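Long-range contacts in Non-reducing end alpha-L-arabinofuranosidase BoGH43B (Bacteroides ovatus, PDB 5JOZ), which removes terminal non-reducing alpha-L-arabinofuranose units from the side branches of xyloglucan, a step in the breakdown of this polysaccharide: residues D25-T30 with L39-S44; H43-V48 with P301-M306; G261-L266 with D467-V472; L343-T348 with M483-N488; A374-I379 with N494-D499. All coordinates share one frame; numbering follows the deposited sequence.

In the fold
From the N terminus, contact 1 (25-30 with 39-44) closes first, a short loop between neighbouring strands of one blade of the GH43 beta-propeller. Contact 2 opens at His43 and Ser44, where contact 1 ends, and closes some 250 residues later on the 301-306 loop. Before it does, contact 3 opens at 261-266 and runs on to 467-472, so the two cross; contact 3 joins the catalytic domain to the concanavalin A-like domain. Contacts 4 and 5 lie wholly within that second domain and cross both each other and contact 3. Their centres are about 9 Å apart, and the Arg344-Asp497 salt bridge links them directly.

Contact 1 of 5, residues D25-T30 with L39-S44; sequences DFYLVT and LPVYHS
Strands 25-29 and 40-44 run antiparallel, and their packing is tightest where the backbones pair. Phe26 and Ser44 form one hydrogen-bonded pair, with Phe26 N 2.8 Å from Ser44 O; Leu28 and Tyr42 form the next. On the same face, Leu28 CD2 comes obliquely against Tyr42 CD2. Just beyond the strand, Thr30 OG1, itself bonded to Asn14, sits at the edge of the Tyr42 ring, whose OH also bonds to Asn14. The partly exposed end, that of Asp25 and His43, is held by polar bonds. With CG anti to its backbone N (chi1 177°), the His43 ring lies alongside Tyr27, nearly parallel but slid so far that the rings barely overlap. Its NE2 donates to Asp25 OD1 at 2.8 Å, in the imidazole plane but above that of the carboxylate, and Lys45 shares the same oxygen in a salt bridge. Strands 18-22 and 51-55 flank the pair within this four-stranded blade of the five-bladed GH43 beta-propeller, and strand 74-83 packs on the face carrying Tyr27 and Val29.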
# COMPACT_ATOMS: atom_id res chain seq x y z
N ASP A 25 -22.13 4.03 -3.43
CA ASP A 25 -20.89 3.28 -3.22
C ASP A 25 -19.64 4.13 -3.42
O ASP A 25 -19.58 4.97 -4.33
CB ASP A 25 -20.89 2.08 -4.14
CG ASP A 25 -22.01 1.13 -3.81
OD1 ASP A 25 -21.96 0.53 -2.70
OD2 ASP A 25 -22.96 1.01 -4.61
N PHE A 26 -18.65 3.93 -2.54
CA PHE A 26 -17.34 4.57 -2.61
C PHE A 26 -16.28 3.53 -2.87
O PHE A 26 -16.32 2.46 -2.29
CB PHE A 26 -17.01 5.31 -1.31
CG PHE A 26 -17.95 6.43 -1.00
CD1 PHE A 26 -19.13 6.19 -0.33
CD2 PHE A 26 -17.66 7.73 -1.40
CE1 PHE A 26 -20.01 7.22 -0.04
CE2 PHE A 26 -18.53 8.77 -1.11
CZ PHE A 26 -19.71 8.51 -0.43
N TYR A 27 -15.33 3.87 -3.72
CA TYR A 27 -14.23 2.99 -4.08
C TYR A 27 -12.92 3.75 -3.95
O TYR A 27 -12.85 4.95 -4.21
CB TYR A 27 -14.42 2.47 -5.50
CG TYR A 27 -15.70 1.69 -5.63
CD1 TYR A 27 -15.79 0.39 -5.14
CD2 TYR A 27 -16.83 2.25 -6.21
CE1 TYR A 27 -16.97 -0.33 -5.24
CE2 TYR A 27 -18.01 1.53 -6.32
CZ TYR A 27 -18.07 0.25 -5.83
OH TYR A 27 -19.23 -0.48 -5.92
N LEU A 28 -11.88 3.04 -3.55
CA LEU A 28 -10.60 3.66 -3.25
C LEU A 28 -9.44 2.73 -3.57
O LEU A 28 -9.52 1.53 -3.32
CB LEU A 28 -10.57 4.06 -1.78
CG LEU A 28 -9.42 4.89 -1.23
CD1 LEU A 28 -9.92 5.70 -0.03
CD2 LEU A 28 -8.24 4.02 -0.81
N VAL A 29 -8.37 3.31 -4.10
CA VAL A 29 -7.15 2.59 -4.42
C VAL A 29 -5.97 3.23 -3.76
O VAL A 29 -5.95 4.43 -3.55
CB VAL A 29 -6.85 2.54 -5.94
CG1 VAL A 29 -7.73 1.51 -6.62
CG2 VAL A 29 -6.99 3.92 -6.60
N THR A 30 -4.95 2.41 -3.51
CA THR A 30 -3.70 2.86 -2.94
C THR A 30 -2.54 2.23 -3.70
O THR A 30 -2.71 1.17 -4.30
CB THR A 30 -3.61 2.45 -1.44
OG1 THR A 30 -3.86 1.05 -1.29
CG2 THR A 30 -4.64 3.21 -0.64
N LEU A 39 -2.37 -2.31 -6.67
CA LEU A 39 -3.48 -1.36 -6.57
C LEU A 39 -4.76 -1.97 -6.01
O LEU A 39 -5.73 -2.18 -6.75
CB LEU A 39 -3.74 -0.74 -7.96
CG LEU A 39 -2.49 -0.24 -8.68
CD1 LEU A 39 -2.84 0.47 -10.00
CD2 LEU A 39 -1.68 0.66 -7.76
N PRO A 40 -4.78 -2.26 -4.70
CA PRO A 40 -5.99 -2.80 -4.11
C PRO A 40 -7.16 -1.83 -4.22
O PRO A 40 -6.98 -0.62 -4.12
CB PRO A 40 -5.60 -3.04 -2.65
CG PRO A 40 -4.49 -2.10 -2.41
CD PRO A 40 -3.72 -2.12 -3.69
N VAL A 41 -8.35 -2.39 -4.43
CA VAL A 41 -9.60 -1.64 -4.52
C VAL A 41 -10.40 -1.91 -3.26
O VAL A 41 -10.86 -3.03 -3.06
CB VAL A 41 -10.46 -2.11 -5.71
CG1 VAL A 41 -11.78 -1.35 -5.74
CG2 VAL A 41 -9.71 -1.95 -7.02
N TYR A 42 -10.58 -0.88 -2.43
CA TYR A 42 -11.43 -0.95 -1.24
C TYR A 42 -12.82 -0.36 -1.54
O TYR A 42 -12.96 0.51 -2.38
CB TYR A 42 -10.78 -0.18 -0.09
CG TYR A 42 -9.38 -0.65 0.29
CD1 TYR A 42 -9.18 -1.68 1.22
CD2 TYR A 42 -8.26 -0.05 -0.28
CE1 TYR A 42 -7.89 -2.09 1.57
CE2 TYR A 42 -6.97 -0.46 0.05
CZ TYR A 42 -6.79 -1.48 0.98
OH TYR A 42 -5.50 -1.87 1.28
N HIS A 43 -13.84 -0.85 -0.82
CA HIS A 43 -15.23 -0.46 -1.01
C HIS A 43 -15.79 0.04 0.32
O HIS A 43 -15.53 -0.57 1.35
CB HIS A 43 -16.02 -1.66 -1.53
CG HIS A 43 -17.49 -1.42 -1.69
ND1 HIS A 43 -18.41 -2.43 -1.58
CD2 HIS A 43 -18.19 -0.30 -1.97
CE1 HIS A 43 -19.62 -1.94 -1.76
NE2 HIS A 43 -19.52 -0.65 -2.01
N SER A 44 -16.53 1.15 0.30
CA SER A 44 -17.25 1.64 1.49
C SER A 44 -18.62 2.21 1.10
O SER A 44 -18.85 2.57 -0.05
CB SER A 44 -16.41 2.69 2.21
OG SER A 44 -17.00 3.14 3.43

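Contact 2 of 5, residues H43-V48 with P301-M306; sequences HSKDLV and PSHVWM
Three flat groups set the outline of this contact. One face of the His43 ring takes Trp305 CZ2, offset toward the rim, with the planes inclined at 46°. The indole has His303 ND1 over one face and Ser44 CA at its edge; Trp305 CE3 meets the His303 ring edge. Lys45 CD lies above the centre of the His303 imidazole, 4.0 Å from the ring centroid, a CH-pi contact; the two side chains run side by side, while the amine of Lys45 goes on to a salt bridge with Asp25. Beside these rings, Asp46 supplies the direct hydrogen bond across the contact. With CG in the crowded position between backbone N and carbonyl carbon (chi1 59°), it offers OD2 to His303 N at 2.8 Å, while OD1 accepts from Val48 N at 2.9 Å in an Asx turn. Both donors stand above the carboxylate plane. An alanine here would remove both acceptors and would probably loosen the turn as well as its hold on the 301-306 segment. Water 1 adds a bridge, accepting from Lys45 N and donating to His303 O. The contact thus fastens the loop between strands 294-296 and 311-312 to the end of strand 40-44, with Trp305 also touching Lys51 on strand 51-55 and Val48 reaching Leu272 on strand 269-277.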
# COMPACT_ATOMS: atom_id res chain seq x y z
N HIS A 43 -13.84 -0.85 -0.82
CA HIS A 43 -15.23 -0.46 -1.01
C HIS A 43 -15.79 0.04 0.32
O HIS A 43 -15.53 -0.57 1.35
CB HIS A 43 -16.02 -1.66 -1.53
CG HIS A 43 -17.49 -1.42 -1.69
ND1 HIS A 43 -18.41 -2.43 -1.58
CD2 HIS A 43 -18.19 -0.30 -1.97
CE1 HIS A 43 -19.62 -1.94 -1.76
NE2 HIS A 43 -19.52 -0.65 -2.01
N SER A 44 -16.53 1.15 0.30
CA SER A 44 -17.25 1.64 1.49
C SER A 44 -18.62 2.21 1.10
O SER A 44 -18.85 2.57 -0.05
CB SER A 44 -16.41 2.69 2.21
OG SER A 44 -17.00 3.14 3.43
N LYS A 45 -19.53 2.26 2.08
CA LYS A 45 -20.79 3.02 2.00
C LYS A 45 -20.86 4.24 2.93
O LYS A 45 -21.80 5.03 2.84
CB LYS A 45 -21.98 2.09 2.26
CG LYS A 45 -22.03 0.93 1.27
CD LYS A 45 -23.36 0.19 1.26
CE LYS A 45 -23.50 -0.63 -0.02
NZ LYS A 45 -24.06 0.17 -1.14
N ASP A 46 -19.87 4.41 3.81
CA ASP A 46 -19.86 5.52 4.78
C ASP A 46 -18.54 6.31 4.86
O ASP A 46 -18.39 7.14 5.77
CB ASP A 46 -20.27 5.00 6.17
CG ASP A 46 -19.34 3.89 6.71
OD1 ASP A 46 -18.18 3.75 6.26
OD2 ASP A 46 -19.79 3.16 7.61
N LEU A 47 -17.62 6.07 3.92
CA LEU A 47 -16.23 6.63 3.91
C LEU A 47 -15.30 6.20 5.05
O LEU A 47 -14.11 6.52 5.01
CB LEU A 47 -16.22 8.17 3.82
CG LEU A 47 -16.72 8.83 2.55
CD1 LEU A 47 -16.65 10.33 2.72
CD2 LEU A 47 -15.91 8.41 1.34
N VAL A 48 -15.83 5.45 6.02
CA VAL A 48 -15.12 5.14 7.25
C VAL A 48 -14.73 3.67 7.32
O VAL A 48 -13.59 3.35 7.64
CB VAL A 48 -15.97 5.54 8.48
CG1 VAL A 48 -15.36 5.02 9.78
CG2 VAL A 48 -16.11 7.06 8.54
N PRO A 301 -25.27 6.88 6.12
CA PRO A 301 -25.56 5.85 7.13
C PRO A 301 -24.34 4.94 7.40
O PRO A 301 -23.69 4.47 6.48
CB PRO A 301 -26.74 5.06 6.54
CG PRO A 301 -27.20 5.84 5.34
CD PRO A 301 -26.04 6.66 4.88
N SER A 302 -24.06 4.73 8.68
CA SER A 302 -23.01 3.83 9.12
C SER A 302 -23.25 2.43 8.53
O SER A 302 -24.38 1.95 8.54
CB SER A 302 -23.00 3.78 10.65
OG SER A 302 -22.02 2.88 11.13
N HIS A 303 -22.19 1.82 8.00
CA HIS A 303 -22.26 0.49 7.39
C HIS A 303 -20.96 -0.28 7.70
O HIS A 303 -20.00 -0.27 6.93
CB HIS A 303 -22.52 0.62 5.89
CG HIS A 303 -22.91 -0.67 5.24
ND1 HIS A 303 -22.00 -1.64 4.88
CD2 HIS A 303 -24.13 -1.16 4.89
CE1 HIS A 303 -22.64 -2.67 4.35
NE2 HIS A 303 -23.93 -2.40 4.35
N VAL A 304 -20.93 -0.92 8.87
CA VAL A 304 -19.77 -1.72 9.30
C VAL A 304 -19.78 -3.04 8.54
O VAL A 304 -20.83 -3.65 8.37
CB VAL A 304 -19.75 -1.95 10.84
CG1 VAL A 304 -20.87 -2.90 11.30
CG2 VAL A 304 -18.40 -2.48 11.30
N TRP A 305 -18.61 -3.47 8.05
CA TRP A 305 -18.47 -4.76 7.34
C TRP A 305 -18.25 -5.93 8.33
O TRP A 305 -17.78 -5.73 9.46
CB TRP A 305 -17.33 -4.71 6.32
CG TRP A 305 -17.53 -3.69 5.25
CD1 TRP A 305 -16.87 -2.50 5.11
CD2 TRP A 305 -18.48 -3.75 4.17
NE1 TRP A 305 -17.34 -1.82 4.01
CE2 TRP A 305 -18.33 -2.56 3.42
CE3 TRP A 305 -19.44 -4.69 3.77
CZ2 TRP A 305 -19.09 -2.29 2.28
CZ3 TRP A 305 -20.21 -4.43 2.62
CH2 TRP A 305 -20.03 -3.24 1.90
N MET A 306 -18.59 -7.13 7.88
CA MET A 306 -18.41 -8.36 8.68
C MET A 306 -16.91 -8.55 8.94
O MET A 306 -16.12 -8.58 8.00
CB MET A 306 -18.99 -9.60 7.95
CG MET A 306 -19.83 -10.52 8.83
SD MET A 306 -21.33 -9.76 9.52
CE MET A 306 -22.13 -9.11 8.05
O HOH W 1 -19.11 1.29 4.81

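Contact 3 of 5, residues G261-L266 with D467-V472; sequences GKYQHL and DVSNEV
Gln264 takes CG into the crowded position between its backbone N and carbonyl carbon (chi1 74°) and bends again at chi2, which brings its amide across Asn470, NE2 lying 3.3 Å from Asn470 CB. Glu471, also bent at chi2 (78°), folds its carboxylate back over the loop, so that OE1 accepts from Gln264 N at 3.0 Å from above the carboxylate plane. In return Gln264 O, met nearly along its C=O axis, receives Asn470 N at 2.8 Å. Water 2 accepts from Gln264 NE2 and donates to Asn470 OD1 (its ND2 binds Gly475 O) and, weakly, to Glu471 OE2; Gln264 OE1 is engaged by Gly267 N. An alanine here would remove the amide and its bond from Gly267, and would probably disturb this water bridge and the packing on Asn470. Ser469 occupies the N-cap, its OG accepting weakly from Val472 N and bonded to Arg466 O. Gln264 N and O are thus both satisfied at the helix start, so polar bonds join propeller and concanavalin A-like domain.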
# COMPACT_ATOMS: atom_id res chain seq x y z
N GLY A 261 7.26 10.50 17.84
CA GLY A 261 7.55 11.57 16.89
C GLY A 261 8.82 11.46 16.05
O GLY A 261 9.21 12.46 15.46
N LYS A 262 9.44 10.27 15.95
CA LYS A 262 10.76 10.10 15.27
C LYS A 262 10.74 9.27 13.99
O LYS A 262 11.31 9.69 12.97
CB LYS A 262 11.80 9.43 16.19
CG LYS A 262 11.85 9.88 17.63
CD LYS A 262 12.24 11.34 17.79
CE LYS A 262 12.69 11.60 19.22
NZ LYS A 262 12.62 13.04 19.58
N TYR A 263 10.15 8.07 14.06
CA TYR A 263 10.21 7.09 12.96
C TYR A 263 8.87 6.39 12.68
O TYR A 263 7.99 6.31 13.55
CB TYR A 263 11.32 6.06 13.25
CG TYR A 263 11.16 5.27 14.53
CD1 TYR A 263 10.42 4.08 14.55
CD2 TYR A 263 11.75 5.69 15.72
CE1 TYR A 263 10.27 3.35 15.72
CE2 TYR A 263 11.60 4.97 16.90
CZ TYR A 263 10.86 3.80 16.90
OH TYR A 263 10.70 3.07 18.07
N GLN A 264 8.70 5.92 11.44
CA GLN A 264 7.49 5.20 11.03
C GLN A 264 7.86 3.94 10.27
O GLN A 264 8.70 3.96 9.36
CB GLN A 264 6.52 6.12 10.25
CG GLN A 264 6.91 6.48 8.82
CD GLN A 264 6.45 5.48 7.78
OE1 GLN A 264 5.83 4.47 8.11
NE2 GLN A 264 6.74 5.75 6.51
N HIS A 265 7.21 2.84 10.63
CA HIS A 265 7.46 1.53 9.99
C HIS A 265 6.24 0.88 9.35
O HIS A 265 6.42 0.02 8.50
CB HIS A 265 8.15 0.56 10.96
CG HIS A 265 7.33 0.20 12.16
ND1 HIS A 265 7.11 1.06 13.21
CD2 HIS A 265 6.72 -0.97 12.50
CE1 HIS A 265 6.38 0.46 14.13
NE2 HIS A 265 6.13 -0.78 13.72
N LEU A 266 5.03 1.28 9.74
CA LEU A 266 3.82 0.73 9.13
C LEU A 266 3.59 1.24 7.71
O LEU A 266 2.82 0.63 6.97
CB LEU A 266 2.58 1.04 9.97
CG LEU A 266 2.56 0.64 11.45
CD1 LEU A 266 1.16 0.82 12.00
CD2 LEU A 266 3.04 -0.79 11.68
N ASP A 467 14.70 -0.03 13.37
CA ASP A 467 15.68 -0.46 12.35
C ASP A 467 15.04 -0.87 11.01
O ASP A 467 15.75 -1.03 10.01
CB ASP A 467 16.58 -1.58 12.88
CG ASP A 467 17.68 -1.09 13.81
OD1 ASP A 467 18.24 0.01 13.58
OD2 ASP A 467 17.99 -1.83 14.76
N VAL A 468 13.71 -1.02 10.99
CA VAL A 468 12.98 -1.28 9.75
C VAL A 468 12.13 -0.08 9.30
O VAL A 468 11.28 -0.22 8.43
CB VAL A 468 12.16 -2.59 9.81
CG1 VAL A 468 13.10 -3.79 9.82
CG2 VAL A 468 11.21 -2.64 11.00
N SER A 469 12.40 1.10 9.86
CA SER A 469 11.55 2.25 9.66
C SER A 469 11.91 2.94 8.34
O SER A 469 13.02 2.78 7.83
CB SER A 469 11.70 3.23 10.83
OG SER A 469 12.93 3.93 10.76
N ASN A 470 10.95 3.68 7.80
CA ASN A 470 11.19 4.49 6.59
C ASN A 470 12.41 5.42 6.74
O ASN A 470 13.19 5.57 5.80
CB ASN A 470 9.97 5.36 6.28
CG ASN A 470 10.16 6.19 5.03
OD1 ASN A 470 10.31 7.41 5.09
ND2 ASN A 470 10.22 5.52 3.88
N GLU A 471 12.56 6.02 7.92
CA GLU A 471 13.61 7.01 8.16
C GLU A 471 15.01 6.40 8.13
O GLU A 471 15.97 7.11 7.84
CB GLU A 471 13.36 7.77 9.47
CG GLU A 471 12.22 8.80 9.39
CD GLU A 471 10.82 8.20 9.46
OE1 GLU A 471 10.66 6.96 9.39
OE2 GLU A 471 9.85 8.99 9.59
N VAL A 472 15.12 5.10 8.41
CA VAL A 472 16.38 4.36 8.32
C VAL A 472 16.57 3.68 6.95
O VAL A 472 17.67 3.71 6.40
CB VAL A 472 16.49 3.32 9.45
CG1 VAL A 472 17.71 2.41 9.28
CG2 VAL A 472 16.53 4.03 10.80
O HOH W 2 8.26 8.51 6.70

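Contact 4 of 5, residues L343-T348 with M483-N488; sequences LRLKGT and MYASGN
Leu345 is the main bump on the 343-348 side. Its CG is anti to the backbone N (chi1 -151°), and CD2 drops onto the backbone of strand 480-486, 3.5 Å from Tyr484 N, in the hollow between Met483 CB and Ala485 CB. Next to it, Leu343 and Met483 cross obliquely: the thioether chain, bent at chi3 (-72°), brings its methyl CE to 3.3 Å from Leu343 CD2, tighter than usual for two carbons. Farther along, the small residues let the chains close up. Ala485 CB fits against Gly347, 3.5 Å from its CA, and a side chain on that glycine would run into the backbone between Ala485 and Ser486. At this narrow end Gly487 N donates to Thr348 O at 2.8 Å, nearly straight at the hydrogen though above the carbonyl plane. Water 3 bridges the segments beside it, accepting from Thr348 N and donating to Ala485 O. Ser486 OG, hydrogen-bonded to Ile350 O, also accepts from Asn488 N in an ST turn that rounds off the strand. Strands 343-345 and 480-486 belong to two different antiparallel sheets, and the leucines and Met483 meet in the interior between them, with Phe498 and Ile361 alongside, as in the beta sandwich of concanavalin A-like domains.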
# COMPACT_ATOMS: atom_id res chain seq x y z
N LEU A 343 -1.63 -24.12 3.25
CA LEU A 343 -0.89 -23.41 2.20
C LEU A 343 0.49 -24.04 2.09
O LEU A 343 1.29 -23.97 3.03
CB LEU A 343 -0.75 -21.92 2.51
CG LEU A 343 0.09 -21.13 1.49
CD1 LEU A 343 -0.47 -21.14 0.08
CD2 LEU A 343 0.24 -19.72 2.01
N ARG A 344 0.76 -24.67 0.94
CA ARG A 344 2.05 -25.28 0.66
C ARG A 344 2.96 -24.27 -0.04
O ARG A 344 2.64 -23.80 -1.13
CB ARG A 344 1.87 -26.51 -0.23
CG ARG A 344 3.16 -27.20 -0.62
CD ARG A 344 2.96 -28.68 -0.96
NE ARG A 344 2.69 -29.49 0.24
CZ ARG A 344 2.42 -30.79 0.22
NH1 ARG A 344 2.37 -31.47 -0.92
NH2 ARG A 344 2.20 -31.43 1.36
N LEU A 345 4.08 -23.97 0.61
CA LEU A 345 5.09 -23.05 0.08
C LEU A 345 6.33 -23.84 -0.30
O LEU A 345 6.89 -24.56 0.53
CB LEU A 345 5.41 -21.98 1.13
CG LEU A 345 5.85 -20.61 0.62
CD1 LEU A 345 4.80 -19.99 -0.29
CD2 LEU A 345 6.14 -19.71 1.81
N LYS A 346 6.71 -23.76 -1.57
CA LYS A 346 7.92 -24.42 -2.08
C LYS A 346 9.03 -23.39 -2.24
O LYS A 346 9.01 -22.56 -3.15
CB LYS A 346 7.66 -25.06 -3.44
CG LYS A 346 6.64 -26.18 -3.46
CD LYS A 346 6.83 -27.01 -4.72
CE LYS A 346 5.98 -28.28 -4.72
NZ LYS A 346 4.55 -28.00 -5.00
N GLY A 347 10.02 -23.45 -1.37
CA GLY A 347 11.14 -22.54 -1.45
C GLY A 347 12.02 -22.89 -2.63
O GLY A 347 12.39 -24.04 -2.80
N THR A 348 12.33 -21.89 -3.46
CA THR A 348 13.20 -22.05 -4.61
C THR A 348 14.59 -21.54 -4.24
O THR A 348 14.83 -21.16 -3.09
CB THR A 348 12.65 -21.26 -5.81
OG1 THR A 348 12.73 -19.85 -5.55
CG2 THR A 348 11.20 -21.64 -6.09
N MET A 483 4.68 -15.41 5.29
CA MET A 483 5.22 -16.77 5.20
C MET A 483 6.30 -16.77 4.13
O MET A 483 6.21 -16.03 3.14
CB MET A 483 4.11 -17.76 4.84
CG MET A 483 3.02 -17.83 5.89
SD MET A 483 1.50 -18.62 5.36
CE MET A 483 0.83 -17.38 4.26
N TYR A 484 7.32 -17.59 4.33
CA TYR A 484 8.52 -17.56 3.49
C TYR A 484 9.19 -18.93 3.43
O TYR A 484 9.23 -19.64 4.44
CB TYR A 484 9.49 -16.53 4.06
CG TYR A 484 10.79 -16.38 3.30
CD1 TYR A 484 10.79 -15.87 2.01
CD2 TYR A 484 12.02 -16.72 3.88
CE1 TYR A 484 11.98 -15.70 1.31
CE2 TYR A 484 13.22 -16.56 3.19
CZ TYR A 484 13.19 -16.05 1.90
OH TYR A 484 14.34 -15.88 1.17
N ALA A 485 9.71 -19.26 2.25
CA ALA A 485 10.56 -20.42 2.04
C ALA A 485 11.66 -20.10 1.01
O ALA A 485 11.40 -19.48 -0.01
CB ALA A 485 9.73 -21.59 1.56
N SER A 486 12.89 -20.53 1.27
CA SER A 486 13.98 -20.38 0.31
C SER A 486 15.09 -21.40 0.56
O SER A 486 15.42 -21.70 1.71
CB SER A 486 14.56 -18.96 0.40
OG SER A 486 15.71 -18.80 -0.43
N GLY A 487 15.65 -21.94 -0.51
CA GLY A 487 16.83 -22.79 -0.42
C GLY A 487 18.14 -22.09 -0.75
O GLY A 487 19.17 -22.74 -0.82
N ASN A 488 18.10 -20.77 -0.98
CA ASN A 488 19.32 -19.94 -1.09
C ASN A 488 20.38 -20.50 -2.06
O ASN A 488 21.46 -20.94 -1.64
CB ASN A 488 19.92 -19.70 0.31
CG ASN A 488 19.01 -18.87 1.20
OD1 ASN A 488 18.81 -17.69 0.95
ND2 ASN A 488 18.45 -19.49 2.23
O HOH W 3 12.06 -19.03 -2.56

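Contact 5 of 5, residues A374-I379 with N494-D499; sequences AKVNFI and NPADFD. With CA (calcium ion), chain C.
Val376 and Phe498 lie side by side, and the valine methyl CG2, anti to the backbone N, sits over the centre of the phenyl face, a CH-pi contact with CG2 3.7 Å from the ring centroid. Ala374 CB meets the edge of the same ring. Phe378 turns its own edge to the carbonyls of Asn494 and Pro495 and sets CD1 3.7 Å from Ala496 CB. At the far end the Asn494 amide lies almost coplanar with its bond to Ile379 O, ND2 donating at 2.8 Å onto a carbonyl lone pair. Lys375, extended beyond CG, runs alongside Asp499 to a salt bridge, NZ 3.3 Å from OD2, which it meets on the anti lone pair. The other oxygen, OD1, binds calcium at 2.4 Å, as does Asp499 O, so one carboxylate serves both cations. Asn377 and Asp497 form the antiparallel hydrogen-bonded pair between the strands. This is a sheet pairing of the concanavalin A-like beta sandwich, ending at a calcium site completed by the carbonyl oxygens of Asp313 and Gly341 and two waters.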
# COMPACT_ATOMS: atom_id res chain seq x y z
N ALA A 374 1.79 -18.76 13.01
CA ALA A 374 1.52 -19.74 11.98
C ALA A 374 2.01 -21.10 12.42
O ALA A 374 3.14 -21.22 12.88
CB ALA A 374 2.20 -19.33 10.68
N LYS A 375 1.17 -22.11 12.24
CA LYS A 375 1.57 -23.50 12.43
C LYS A 375 2.12 -24.00 11.10
O LYS A 375 1.43 -23.93 10.08
CB LYS A 375 0.35 -24.32 12.86
CG LYS A 375 0.60 -25.75 13.31
CD LYS A 375 -0.63 -26.61 13.04
CE LYS A 375 -0.78 -27.78 14.00
NZ LYS A 375 -1.95 -28.62 13.62
N VAL A 376 3.36 -24.50 11.12
CA VAL A 376 4.06 -24.91 9.92
C VAL A 376 4.71 -26.29 10.09
O VAL A 376 5.24 -26.63 11.16
CB VAL A 376 5.11 -23.84 9.50
CG1 VAL A 376 6.14 -23.60 10.58
CG2 VAL A 376 5.78 -24.21 8.17
N ASN A 377 4.63 -27.07 9.03
CA ASN A 377 5.32 -28.34 8.91
C ASN A 377 6.47 -28.13 7.92
O ASN A 377 6.22 -27.84 6.74
CB ASN A 377 4.36 -29.44 8.42
CG ASN A 377 4.97 -30.84 8.48
OD1 ASN A 377 5.80 -31.14 9.33
ND2 ASN A 377 4.55 -31.70 7.57
N PHE A 378 7.71 -28.25 8.38
CA PHE A 378 8.86 -28.09 7.49
C PHE A 378 10.07 -28.88 7.94
O PHE A 378 10.63 -28.60 9.00
CB PHE A 378 9.26 -26.61 7.32
CG PHE A 378 10.41 -26.40 6.38
CD1 PHE A 378 10.33 -26.82 5.05
CD2 PHE A 378 11.60 -25.81 6.81
CE1 PHE A 378 11.40 -26.65 4.18
CE2 PHE A 378 12.67 -25.63 5.94
CZ PHE A 378 12.57 -26.05 4.62
N ILE A 379 10.47 -29.86 7.13
CA ILE A 379 11.66 -30.66 7.38
C ILE A 379 12.76 -30.20 6.42
O ILE A 379 12.68 -30.48 5.22
CB ILE A 379 11.40 -32.17 7.16
CG1 ILE A 379 10.23 -32.66 8.03
CG2 ILE A 379 12.67 -32.98 7.43
CD1 ILE A 379 10.42 -32.47 9.53
N ASN A 494 11.95 -30.31 0.44
CA ASN A 494 10.57 -30.50 0.87
C ASN A 494 9.76 -29.20 0.89
O ASN A 494 10.31 -28.12 1.08
CB ASN A 494 10.54 -31.06 2.30
CG ASN A 494 11.25 -32.39 2.42
OD1 ASN A 494 11.06 -33.30 1.61
ND2 ASN A 494 12.07 -32.53 3.47
N PRO A 495 8.45 -29.31 0.74
CA PRO A 495 7.60 -28.15 0.91
C PRO A 495 7.46 -27.74 2.38
O PRO A 495 7.66 -28.56 3.27
CB PRO A 495 6.24 -28.63 0.37
CG PRO A 495 6.26 -30.10 0.53
CD PRO A 495 7.69 -30.51 0.33
N ALA A 496 7.13 -26.46 2.60
CA ALA A 496 6.74 -25.97 3.91
C ALA A 496 5.22 -25.79 3.91
O ALA A 496 4.70 -25.01 3.12
CB ALA A 496 7.43 -24.66 4.21
N ASP A 497 4.52 -26.53 4.76
CA ASP A 497 3.07 -26.54 4.80
C ASP A 497 2.57 -25.74 5.99
O ASP A 497 2.86 -26.07 7.14
CB ASP A 497 2.54 -27.97 4.91
CG ASP A 497 2.77 -28.79 3.63
OD1 ASP A 497 3.10 -28.22 2.57
OD2 ASP A 497 2.60 -30.01 3.68
N PHE A 498 1.83 -24.67 5.71
CA PHE A 498 1.27 -23.81 6.73
C PHE A 498 -0.19 -24.17 6.91
O PHE A 498 -1.00 -23.92 6.02
CB PHE A 498 1.40 -22.34 6.33
CG PHE A 498 2.83 -21.87 6.27
CD1 PHE A 498 3.61 -22.15 5.17
CD2 PHE A 498 3.39 -21.20 7.33
CE1 PHE A 498 4.93 -21.74 5.12
CE2 PHE A 498 4.72 -20.78 7.29
CZ PHE A 498 5.48 -21.04 6.18
N ASP A 499 -0.52 -24.78 8.04
CA ASP A 499 -1.87 -25.22 8.34
C ASP A 499 -2.78 -24.01 8.59
O ASP A 499 -3.92 -23.98 8.13
CB ASP A 499 -1.86 -26.13 9.58
CG ASP A 499 -3.14 -26.92 9.76
OD1 ASP A 499 -4.06 -26.82 8.91
OD2 ASP A 499 -3.23 -27.65 10.76
CA CA C . -5.76 -25.46 7.87
O HOH W 4 8.20 -30.80 5.10
O HOH W 5 13.49 -29.18 2.74
O HOH W 6 -6.49 -24.77 10.05
O HOH W 7 -7.81 -26.72 7.58